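Side-chain contacts in subtilisin-like protein (Prochloron didemni, PDB 3ZXY), which probably acts as a serine endopeptidase of the subtilase family, this chain being the protease domain of the longer PatA protein: residues A13-P18 against E99-A104; T65-I70 against G202-L207; I81-D84 against R88-Q91; A160-G165 against Q242-S247; S218-L223 against G265-S270. The protein carries 1 engineered substitution. All coordinates share one frame; numbering follows the deposited sequence.

Contact 1 of 5, residues A13-P18 against E99-A104; sequences AILDGP and ERAVNA
Leu-15 and Ala-13 both turn their side chains onto Ala-101, joining strand 11-16 of the parallel subtilase sheet to helix 91-103. The helix belongs to a beta-alpha-beta crossover from strand 75-80 to strand 108-111, the two neighbours of strand 11-16, so it passes over the strand between them. Traced outward, the Leu-15 side chain approaches the helix step by step. CB lies 6.5 Å from Ala-101 CB, and CG comes next at 5.1 Å from the same methyl. With chi1 at -83°, CG stands beside the backbone N and anti to the carbonyl carbon; the fork then sends one branch to the helix, Leu-15 CD1 closing to 4.1 Å from Ala-101 CB. CD2 stays farther back, and the side chain as a whole also packs on Val-79 and Ile-109 of the flanking strands. Ala-13 needs no torsion to touch: its CB meets Ala-101 CB at 3.7 Å, methyl against methyl. Small residues on both sides let the backbones come close, with Ala-13 CA and Ala-101 CA 6.2 Å apart. All three residues are buried, and no hydrogen bond crosses the contact. Just beyond Leu-15 is Asp-16, predicted to belong to the charge relay, whose OD1 is hydrogen-bonded to His-51 ND1. The same OD1 accepts from Gly-17 N at 2.7 Å, on its anti side and 18° out of the carboxylate plane.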
# COMPACT_ATOMS: atom_id res chain seq x y z
N ALA A 13 -5.32 -6.40 -1.43
CA ALA A 13 -6.49 -5.54 -1.58
C ALA A 13 -6.07 -4.10 -1.73
O ALA A 13 -5.16 -3.64 -1.03
CB ALA A 13 -7.41 -5.69 -0.38
N ILE A 14 -6.71 -3.40 -2.67
CA ILE A 14 -6.50 -1.98 -2.89
C ILE A 14 -7.78 -1.30 -2.42
O ILE A 14 -8.83 -1.48 -3.02
CB ILE A 14 -6.31 -1.66 -4.40
CG1 ILE A 14 -5.17 -2.49 -4.99
CG2 ILE A 14 -6.09 -0.16 -4.61
CD1 ILE A 14 -3.81 -2.21 -4.39
N LEU A 15 -7.68 -0.50 -1.35
CA LEU A 15 -8.79 0.26 -0.83
C LEU A 15 -8.54 1.69 -1.25
O LEU A 15 -7.77 2.41 -0.61
CB LEU A 15 -8.87 0.14 0.69
CG LEU A 15 -9.59 -1.11 1.22
CD1 LEU A 15 -9.01 -2.42 0.70
CD2 LEU A 15 -9.56 -1.07 2.74
N ASP A 16 -9.16 2.10 -2.33
CA ASP A 16 -8.84 3.37 -2.94
C ASP A 16 -10.07 3.86 -3.70
O ASP A 16 -11.20 3.51 -3.37
CB ASP A 16 -7.59 3.24 -3.83
CG ASP A 16 -6.78 4.52 -3.89
OD1 ASP A 16 -7.24 5.48 -4.52
OD2 ASP A 16 -5.69 4.58 -3.27
N GLY A 17 -9.84 4.66 -4.72
CA GLY A 17 -10.92 5.00 -5.63
C GLY A 17 -11.20 3.90 -6.62
O GLY A 17 -10.55 2.85 -6.61
N PRO A 18 -12.18 4.13 -7.49
CA PRO A 18 -12.44 3.19 -8.56
C PRO A 18 -11.20 2.93 -9.41
O PRO A 18 -10.37 3.84 -9.60
CB PRO A 18 -13.52 3.89 -9.38
CG PRO A 18 -14.18 4.80 -8.43
CD PRO A 18 -13.11 5.27 -7.51
N GLU A 99 -12.84 -4.40 6.61
CA GLU A 99 -13.54 -5.66 6.93
C GLU A 99 -13.88 -6.45 5.64
O GLU A 99 -13.76 -7.68 5.62
CB GLU A 99 -14.76 -5.37 7.84
CG GLU A 99 -14.26 -4.71 9.13
CD GLU A 99 -15.24 -4.57 10.27
OE1 GLU A 99 -16.40 -5.05 10.18
OE2 GLU A 99 -14.82 -3.97 11.29
N ARG A 100 -14.28 -5.75 4.58
CA ARG A 100 -14.58 -6.39 3.29
C ARG A 100 -13.34 -7.15 2.79
O ARG A 100 -13.42 -8.29 2.36
CB ARG A 100 -14.98 -5.33 2.25
CG ARG A 100 -15.52 -5.85 0.93
CD ARG A 100 -16.98 -6.25 1.02
NE ARG A 100 -17.64 -6.35 -0.30
CZ ARG A 100 -17.76 -7.45 -1.04
NH1 ARG A 100 -17.30 -8.63 -0.63
NH2 ARG A 100 -18.37 -7.38 -2.22
N ALA A 101 -12.20 -6.48 2.88
CA ALA A 101 -10.95 -7.07 2.41
C ALA A 101 -10.52 -8.26 3.25
O ALA A 101 -10.13 -9.28 2.71
CB ALA A 101 -9.84 -6.03 2.39
N VAL A 102 -10.57 -8.12 4.57
CA VAL A 102 -10.22 -9.23 5.47
C VAL A 102 -11.12 -10.44 5.17
O VAL A 102 -10.64 -11.59 5.05
CB VAL A 102 -10.35 -8.84 6.96
CG1 VAL A 102 -10.20 -10.07 7.85
CG2 VAL A 102 -9.34 -7.76 7.34
N ASN A 103 -12.42 -10.19 5.04
CA ASN A 103 -13.37 -11.28 4.79
C ASN A 103 -13.20 -11.97 3.44
O ASN A 103 -13.57 -13.13 3.29
CB ASN A 103 -14.80 -10.78 4.96
CG ASN A 103 -15.12 -10.47 6.41
OD1 ASN A 103 -14.59 -11.11 7.32
ND2 ASN A 103 -16.02 -9.53 6.62
N ALA A 104 -12.59 -11.27 2.48
CA ALA A 104 -12.28 -11.79 1.15
C ALA A 104 -10.90 -12.46 1.10
O ALA A 104 -10.46 -12.90 0.03
CB ALA A 104 -12.36 -10.68 0.11

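Contact 2 of 5, residues T65-I70 against G202-L207; sequences TSVPGI and GGTERL
Thr-204 presses its CG2 methyl between Val-67 and Ser-66, bringing a beta hairpin, strands 195-198 and 204-207, against the loop that runs from helix 47-60 to strand 75-80 of the subtilase fold. In the first shell the closest approach is Thr-204 CG2 to Val-67 CG2 at 3.5 Å, a snug methyl pair in which the two side chains slide past one another in opposite directions. The same methyl lies 3.7 Å from Ser-66 OG and 3.8 Å from Ser-66 CB, so it touches that serine alongside its CB–OG bond. No hydrogen bond spans the two segments. The torsion of Thr-204 explains which branch does the touching: at chi1 62° the hydroxyl is tucked between the backbone N and the carbonyl carbon, and the methyl is the branch turned to the loop. In the next shell, the hairpin is held by backbone bonds from Glu-205 to Gly-197 and from Leu-207 to Ile-195, and Gly-203 O accepts from His-23 NE2. The Gly-203 backbone conformation calls for glycine, because a CB would be jammed against the carbonyl O of the residue before. On the loop side, Val-67 also rests on Ser-57 of helix 47-60. Thr-65 OG1, hydrogen-bonded to Gln-62 O, receives a weak bond from Val-67 N at 3.3 Å, with an N-H...O angle of 152°.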
# COMPACT_ATOMS: atom_id res chain seq x y z
N THR A 65 3.64 -3.79 -20.64
CA THR A 65 2.61 -2.77 -20.86
C THR A 65 3.20 -1.41 -20.50
O THR A 65 4.37 -1.29 -20.13
CB THR A 65 1.34 -3.03 -20.03
OG1 THR A 65 1.57 -2.72 -18.65
CG2 THR A 65 0.85 -4.47 -20.16
N SER A 66 2.38 -0.37 -20.63
CA SER A 66 2.79 0.99 -20.34
C SER A 66 3.07 1.24 -18.86
O SER A 66 3.71 2.23 -18.52
CB SER A 66 1.70 1.96 -20.81
OG SER A 66 0.45 1.67 -20.20
N VAL A 67 2.60 0.36 -17.97
CA VAL A 67 2.90 0.45 -16.54
C VAL A 67 3.28 -0.91 -15.95
O VAL A 67 2.41 -1.67 -15.52
CB VAL A 67 1.73 1.04 -15.72
CG1 VAL A 67 2.19 1.26 -14.28
CG2 VAL A 67 1.23 2.33 -16.35
N PRO A 68 4.57 -1.26 -15.98
CA PRO A 68 4.99 -2.52 -15.36
C PRO A 68 4.81 -2.44 -13.86
O PRO A 68 5.30 -1.52 -13.22
CB PRO A 68 6.47 -2.64 -15.75
CG PRO A 68 6.64 -1.78 -16.93
CD PRO A 68 5.62 -0.67 -16.83
N GLY A 69 4.08 -3.40 -13.30
CA GLY A 69 3.77 -3.42 -11.88
C GLY A 69 4.78 -4.24 -11.11
O GLY A 69 5.57 -4.98 -11.68
N ILE A 70 4.72 -4.11 -9.79
CA ILE A 70 5.65 -4.80 -8.90
C ILE A 70 5.29 -6.26 -8.65
O ILE A 70 6.18 -7.12 -8.55
CB ILE A 70 5.74 -4.03 -7.58
CG1 ILE A 70 6.41 -2.67 -7.83
CG2 ILE A 70 6.49 -4.82 -6.51
CD1 ILE A 70 6.25 -1.70 -6.68
N GLY A 202 -7.17 5.75 -20.29
CA GLY A 202 -5.97 5.52 -21.10
C GLY A 202 -4.85 6.50 -20.78
O GLY A 202 -5.09 7.59 -20.26
N GLY A 203 -3.63 6.09 -21.10
CA GLY A 203 -2.45 6.91 -20.89
C GLY A 203 -1.83 6.66 -19.53
O GLY A 203 -2.31 5.83 -18.75
N THR A 204 -0.74 7.36 -19.27
CA THR A 204 -0.05 7.24 -17.99
C THR A 204 0.32 8.62 -17.49
O THR A 204 0.28 9.60 -18.23
CB THR A 204 1.24 6.41 -18.12
OG1 THR A 204 2.14 7.06 -19.03
CG2 THR A 204 0.91 5.01 -18.64
N GLU A 205 0.68 8.67 -16.21
CA GLU A 205 1.10 9.92 -15.59
C GLU A 205 2.08 9.58 -14.49
O GLU A 205 2.00 8.49 -13.92
CB GLU A 205 -0.10 10.65 -15.00
CG GLU A 205 0.24 12.00 -14.41
CD GLU A 205 -0.96 12.93 -14.30
OE1 GLU A 205 -2.11 12.44 -14.36
OE2 GLU A 205 -0.74 14.16 -14.16
N ARG A 206 3.00 10.50 -14.20
CA ARG A 206 3.89 10.39 -13.04
C ARG A 206 3.44 11.32 -11.92
O ARG A 206 3.30 12.54 -12.12
CB ARG A 206 5.33 10.70 -13.42
CG ARG A 206 5.90 9.62 -14.33
CD ARG A 206 7.38 9.83 -14.65
NE ARG A 206 7.91 8.70 -15.43
CZ ARG A 206 8.41 7.57 -14.92
NH1 ARG A 206 8.49 7.35 -13.60
NH2 ARG A 206 8.84 6.63 -15.76
N LEU A 207 3.19 10.72 -10.76
CA LEU A 207 2.63 11.44 -9.61
C LEU A 207 3.55 11.31 -8.41
O LEU A 207 4.32 10.35 -8.30
CB LEU A 207 1.24 10.89 -9.26
CG LEU A 207 0.16 11.05 -10.36
CD1 LEU A 207 -1.15 10.43 -9.93
CD2 LEU A 207 -0.04 12.51 -10.73

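Contact 3 of 5, residues I81-D84 against R88-Q91; sequences IFSD and RITQ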
# COMPACT_ATOMS: atom_id res chain seq x y z
N ILE A 81 -13.42 2.57 -1.93
CA ILE A 81 -13.91 3.27 -0.76
C ILE A 81 -13.90 4.78 -0.99
O ILE A 81 -14.75 5.47 -0.45
CB ILE A 81 -13.11 2.93 0.52
CG1 ILE A 81 -11.61 3.20 0.34
CG2 ILE A 81 -13.30 1.47 0.89
CD1 ILE A 81 -10.82 3.26 1.64
N PHE A 82 -12.95 5.27 -1.78
CA PHE A 82 -12.87 6.71 -2.08
C PHE A 82 -13.81 7.00 -3.24
O PHE A 82 -14.01 6.15 -4.10
CB PHE A 82 -11.45 7.17 -2.45
CG PHE A 82 -10.38 6.85 -1.44
CD1 PHE A 82 -10.64 6.80 -0.07
CD2 PHE A 82 -9.07 6.66 -1.88
CE1 PHE A 82 -9.61 6.50 0.84
CE2 PHE A 82 -8.05 6.37 -0.99
CZ PHE A 82 -8.33 6.28 0.37
N SER A 83 -14.38 8.19 -3.28
CA SER A 83 -15.43 8.49 -4.26
C SER A 83 -15.08 9.70 -5.12
O SER A 83 -14.50 10.67 -4.64
CB SER A 83 -16.77 8.73 -3.56
OG SER A 83 -16.69 9.80 -2.62
N ASP A 84 -15.47 9.65 -6.38
CA ASP A 84 -15.32 10.80 -7.27
C ASP A 84 -16.20 11.99 -6.88
O ASP A 84 -15.87 13.12 -7.20
CB ASP A 84 -15.58 10.39 -8.73
CG ASP A 84 -14.45 9.57 -9.32
OD1 ASP A 84 -13.28 9.77 -8.95
OD2 ASP A 84 -14.72 8.72 -10.19
N ARG A 88 -16.15 13.89 1.28
CA ARG A 88 -15.13 13.05 1.86
C ARG A 88 -15.75 11.74 2.31
O ARG A 88 -16.96 11.66 2.56
CB ARG A 88 -14.46 13.72 3.05
CG ARG A 88 -15.36 13.93 4.27
CD ARG A 88 -14.56 14.34 5.50
NE ARG A 88 -13.61 13.29 5.92
CZ ARG A 88 -13.64 12.63 7.08
NH1 ARG A 88 -14.57 12.88 7.99
NH2 ARG A 88 -12.70 11.71 7.33
N ILE A 89 -14.92 10.72 2.44
CA ILE A 89 -15.37 9.50 3.10
C ILE A 89 -14.86 9.52 4.54
O ILE A 89 -13.97 10.29 4.88
CB ILE A 89 -14.96 8.22 2.33
CG1 ILE A 89 -13.45 7.98 2.41
CG2 ILE A 89 -15.43 8.35 0.88
CD1 ILE A 89 -13.10 6.58 2.88
N THR A 90 -15.48 8.71 5.39
CA THR A 90 -15.23 8.74 6.83
C THR A 90 -14.36 7.57 7.27
O THR A 90 -14.10 6.63 6.51
CB THR A 90 -16.55 8.64 7.61
OG1 THR A 90 -17.19 7.39 7.32
CG2 THR A 90 -17.51 9.79 7.24
N GLN A 91 -13.91 7.63 8.51
CA GLN A 91 -13.18 6.50 9.10
C GLN A 91 -14.05 5.25 9.16
O GLN A 91 -13.53 4.14 9.08
CB GLN A 91 -12.65 6.87 10.48
CG GLN A 91 -11.52 7.89 10.42
CD GLN A 91 -10.89 8.15 11.77
OE1 GLN A 91 -10.86 7.26 12.64
NE2 GLN A 91 -10.40 9.37 11.97
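Ile-89 carries this contact alone on its side, meeting Ile-81, Phe-82 and Ser-83 in turn. The apolar part runs through its CD1. This methyl sits at the edge of the Phe-82 ring, near the ring plane, with Ile-89 CD1 to Phe-82 CD1 at 3.8 Å, and the two side chains cross obliquely. It also reaches the terminal methyl of Ile-81, CD1 to CD1 at 4.2 Å. The Ile-89 chi2 of 128°, close to eclipsed, sets where CD1 lies. The second group is methyl against oxygen: Ile-89 CG2 lies 3.2 Å from Ile-81 O and 4.0 Å from Ser-83 OG. Cutting Ile-89 back to an alanine would remove CD1 and CG2 and is likely to leave the Phe-82 edge without its methyl neighbour, freeing the ring to shift. Leu-94 of helix 91-103 packs on both Ile-81 and Ile-89. Thr-90 is the N-cap of that helix, its side chain capping a backbone N of the first turn, while Thr-90 N is hydrogen-bonded to Asp-93 OD2, as in a capping box. Through Ile-89 the two ends pack on each other in the beta-alpha loop from strand 75-80 to helix 91-103, the first half of a beta-alpha-beta crossover, beside the predicted charge-relay residue Asp-16.

Contact 4 of 5, residues A160-G165 against Q242-S247; sequences AVLAVG and QLLLQS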
# COMPACT_ATOMS: atom_id res chain seq x y z
N ALA A 160 0.31 -2.17 14.60
CA ALA A 160 0.69 -3.22 13.64
C ALA A 160 0.60 -2.81 12.17
O ALA A 160 0.78 -3.65 11.29
CB ALA A 160 -0.08 -4.51 13.89
N VAL A 161 0.32 -1.54 11.91
CA VAL A 161 0.30 -1.01 10.56
C VAL A 161 1.73 -0.73 10.12
O VAL A 161 2.61 -0.47 10.95
CB VAL A 161 -0.58 0.25 10.49
CG1 VAL A 161 -0.57 0.89 9.10
CG2 VAL A 161 -2.01 -0.15 10.90
N LEU A 162 1.96 -0.85 8.83
CA LEU A 162 3.21 -0.39 8.21
C LEU A 162 2.93 0.94 7.53
O LEU A 162 2.20 0.99 6.53
CB LEU A 162 3.72 -1.43 7.21
CG LEU A 162 5.03 -1.12 6.49
CD1 LEU A 162 6.13 -0.74 7.47
CD2 LEU A 162 5.45 -2.32 5.63
N ALA A 163 3.47 2.02 8.09
CA ALA A 163 3.31 3.35 7.55
C ALA A 163 4.37 3.60 6.49
O ALA A 163 5.52 3.12 6.62
CB ALA A 163 3.44 4.38 8.67
N VAL A 164 4.02 4.36 5.46
CA VAL A 164 4.95 4.59 4.36
C VAL A 164 5.06 6.08 4.06
O VAL A 164 4.07 6.75 3.73
CB VAL A 164 4.54 3.83 3.08
CG1 VAL A 164 5.56 4.04 1.97
CG2 VAL A 164 4.33 2.34 3.37
N GLY A 165 6.28 6.58 4.20
CA GLY A 165 6.64 7.93 3.76
C GLY A 165 7.33 7.91 2.41
O GLY A 165 7.61 6.85 1.87
N GLN A 242 7.92 -7.07 9.75
CA GLN A 242 9.10 -7.05 10.62
C GLN A 242 10.38 -7.08 9.77
O GLN A 242 11.37 -6.38 10.07
CB GLN A 242 9.03 -8.23 11.60
CG GLN A 242 9.97 -8.09 12.78
CD GLN A 242 9.48 -7.13 13.86
OE1 GLN A 242 8.48 -6.42 13.69
NE2 GLN A 242 10.18 -7.09 14.97
N LEU A 243 10.37 -7.90 8.72
CA LEU A 243 11.52 -7.97 7.82
C LEU A 243 11.80 -6.65 7.11
O LEU A 243 12.94 -6.23 6.98
CB LEU A 243 11.33 -9.08 6.77
CG LEU A 243 11.35 -10.51 7.28
CD1 LEU A 243 10.71 -11.43 6.24
CD2 LEU A 243 12.77 -10.95 7.59
N LEU A 244 10.74 -5.99 6.66
CA LEU A 244 10.87 -4.71 5.99
C LEU A 244 11.41 -3.65 6.94
O LEU A 244 12.26 -2.83 6.57
CB LEU A 244 9.53 -4.29 5.37
CG LEU A 244 9.14 -5.07 4.12
CD1 LEU A 244 7.67 -4.87 3.75
CD2 LEU A 244 10.06 -4.67 2.96
N LEU A 245 10.89 -3.62 8.16
CA LEU A 245 11.36 -2.68 9.16
C LEU A 245 12.80 -2.96 9.59
O LEU A 245 13.60 -2.03 9.74
CB LEU A 245 10.42 -2.64 10.37
CG LEU A 245 9.04 -2.06 10.12
CD1 LEU A 245 8.16 -2.34 11.34
CD2 LEU A 245 9.11 -0.57 9.85
N GLN A 246 13.15 -4.23 9.77
CA GLN A 246 14.49 -4.57 10.24
C GLN A 246 15.58 -4.28 9.22
O GLN A 246 16.68 -3.86 9.58
CB GLN A 246 14.56 -6.04 10.64
CG GLN A 246 15.93 -6.39 11.19
CD GLN A 246 15.90 -7.58 12.11
OE1 GLN A 246 16.64 -8.55 11.91
NE2 GLN A 246 15.11 -7.49 13.18
N SER A 247 15.26 -4.51 7.96
CA SER A 247 16.21 -4.33 6.87
C SER A 247 16.27 -2.89 6.36
O SER A 247 17.17 -2.56 5.60
CB SER A 247 15.90 -5.29 5.72
OG SER A 247 14.62 -5.07 5.17
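Leu-162 on the strand and Leu-245 on the helix bring their CA atoms to 8.5 Å, a spacing that long side chains have to bridge. The contact is the strand-to-helix packing of an alpha/beta subtilase core: strand 162-167 runs in the parallel sheet between strands 139-143 and 187-191, and helix 237-247 lies against it. Leu-162 supplies the whole strand side, and its two methyls divide the work. Because CG stands anti to the backbone N (chi1 -179°), the fork extends toward the helix. One branch, Leu-162 CD2, meets Leu-244 CD1 at 3.9 Å, with the two side chains crossing at about a right angle. The other, Leu-162 CD1, lies 3.8 Å from Leu-245 CD2 and 4.2 Å from Leu-245 CG, the pair sliding past each other in opposite directions. Leu-162 is therefore lodged between two consecutive leucines of the helix. It also packs on Val-217 of helix 210-230 and on Leu-139 of the neighbouring strand. These pairs are purely apolar. Beside Leu-162 along the chain, at Ala-160 and Val-161, polar side chains from the preceding turns of the helix reach across: Ala-160 O is hydrogen-bonded to Gln-238 NE2, and Val-161 O to Arg-241 NE. Within the helical segment, Leu-243 O is gripped twice by one residue. Ser-247 N binds it at 3.0 Å, and Ser-247 OG donates to it at 2.7 Å from the opposite face of the carbonyl plane.

Contact 5 of 5, residues S218-L223 against G265-S270; sequences SGVAAL and GRLNVS
Val-220 and Val-269 share nearly the same first torsion, chi1 171° and -176°, which places CG1 anti to the backbone N in each and points both methyl forks across the gap. They meet tip to tip. Val-220 CG2 to Val-269 CG2 is the closest pair at 3.8 Å, and the CG1 methyls of the same two valines are 4.0 Å apart. Leu-267 adds a looser touch, its CD2 4.5 Å from Val-220 CG2. The packing sets helix 210-230, which carries the predicted nucleophile position of the subtilase fold near its start, against the beginning of helix 269-278, with Val-220 CA 7.1 Å from Val-269 CA. The CB of Asn-268 points away from segment 218-223. This residue is the N-cap of helix 269-278: OD1 accepts from Gly-271 N, while ND2 donates to Ser-247 O. Leu-244 of helix 237-247 packs on both Val-220 and Leu-267. Polar and apolar duties are therefore separated by residue: the Asn-268 amide caps the start of helix 269-278, and Val-269 packs on the buried Val-220. With no hydrogen bond between the two segments, their direct contact is apolar packing of branched side chains, consistent with a hydrophobic rather than a directional tie.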
# COMPACT_ATOMS: atom_id res chain seq x y z
N SER A 218 3.54 -2.13 -0.59
CA SER A 218 2.57 -3.23 -0.64
C SER A 218 3.00 -4.28 -1.66
O SER A 218 2.91 -5.48 -1.40
CB SER A 218 1.20 -2.70 -1.01
OG SER A 218 0.71 -1.91 0.06
N GLY A 219 3.48 -3.82 -2.81
CA GLY A 219 3.98 -4.73 -3.84
C GLY A 219 5.16 -5.56 -3.39
O GLY A 219 5.19 -6.80 -3.58
N VAL A 220 6.14 -4.89 -2.76
CA VAL A 220 7.30 -5.61 -2.24
C VAL A 220 6.88 -6.61 -1.16
O VAL A 220 7.37 -7.76 -1.13
CB VAL A 220 8.38 -4.64 -1.73
CG1 VAL A 220 9.47 -5.40 -0.98
CG2 VAL A 220 8.95 -3.84 -2.90
N ALA A 221 5.97 -6.20 -0.27
CA ALA A 221 5.44 -7.11 0.76
C ALA A 221 4.81 -8.33 0.12
O ALA A 221 4.98 -9.45 0.60
CB ALA A 221 4.44 -6.39 1.69
N ALA A 222 4.09 -8.13 -0.98
CA ALA A 222 3.46 -9.23 -1.69
C ALA A 222 4.51 -10.18 -2.27
O ALA A 222 4.33 -11.39 -2.21
CB ALA A 222 2.53 -8.70 -2.77
N LEU A 223 5.60 -9.65 -2.79
CA LEU A 223 6.69 -10.48 -3.29
C LEU A 223 7.36 -11.26 -2.16
O LEU A 223 7.74 -12.41 -2.36
CB LEU A 223 7.72 -9.64 -4.04
CG LEU A 223 7.21 -8.98 -5.32
CD1 LEU A 223 8.34 -8.19 -5.94
CD2 LEU A 223 6.67 -10.01 -6.31
N GLY A 265 13.68 3.92 8.51
CA GLY A 265 14.67 3.78 7.47
C GLY A 265 14.10 3.73 6.08
O GLY A 265 12.88 3.79 5.87
N ARG A 266 14.99 3.59 5.11
CA ARG A 266 14.63 3.47 3.72
C ARG A 266 14.37 2.03 3.29
O ARG A 266 15.14 1.13 3.67
CB ARG A 266 15.78 4.01 2.88
CG ARG A 266 16.07 5.47 3.13
CD ARG A 266 17.24 5.89 2.28
NE ARG A 266 18.50 5.44 2.84
CZ ARG A 266 19.47 4.80 2.18
NH1 ARG A 266 19.36 4.48 0.89
NH2 ARG A 266 20.59 4.48 2.82
N LEU A 267 13.34 1.83 2.48
CA LEU A 267 13.02 0.53 1.92
C LEU A 267 14.26 -0.11 1.30
O LEU A 267 14.96 0.50 0.51
CB LEU A 267 11.95 0.67 0.84
CG LEU A 267 11.54 -0.57 0.08
CD1 LEU A 267 10.88 -1.59 0.99
CD2 LEU A 267 10.60 -0.12 -1.06
N ASN A 268 14.50 -1.36 1.70
CA ASN A 268 15.69 -2.09 1.29
C ASN A 268 15.26 -3.49 0.84
O ASN A 268 15.25 -4.43 1.64
CB ASN A 268 16.67 -2.17 2.47
CG ASN A 268 17.91 -2.97 2.16
OD1 ASN A 268 18.19 -3.27 0.99
ND2 ASN A 268 18.67 -3.31 3.20
N VAL A 269 14.91 -3.61 -0.44
CA VAL A 269 14.28 -4.82 -0.94
C VAL A 269 15.28 -5.98 -0.91
O VAL A 269 14.94 -7.07 -0.44
CB VAL A 269 13.70 -4.64 -2.35
CG1 VAL A 269 12.98 -5.93 -2.77
CG2 VAL A 269 12.69 -3.50 -2.35
N SER A 270 16.50 -5.74 -1.37
CA SER A 270 17.52 -6.81 -1.34
C SER A 270 17.80 -7.27 0.08
O SER A 270 17.87 -8.47 0.35
CB SER A 270 18.80 -6.39 -2.06
OG SER A 270 19.35 -5.23 -1.50

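Contacts 1 and 3 meet at the predicted charge relay: Asp-16 O probably accepts hydrogen bonds from Ile-81 N at 2.8 Å and Phe-82 N at 2.9 Å, and the Phe-82 side chain comes within about 4 Å of that of His-51 (nearest atoms). Contacts 4 and 5, with centres 9 Å apart, share one aliphatic cluster, in which Leu-244 CD2 lies 3.7 Å from Leu-267 CD1. Contact 2 joins contact 5 by packing, Ile-70 CG2 to Gly-219 C at 3.5 Å; helix 210-230, which carries the engineered Ala-211 at the predicted serine position, follows its hairpin. Contacts 1 and 4 grip different strands of one sheet, their centres about 20 Å apart.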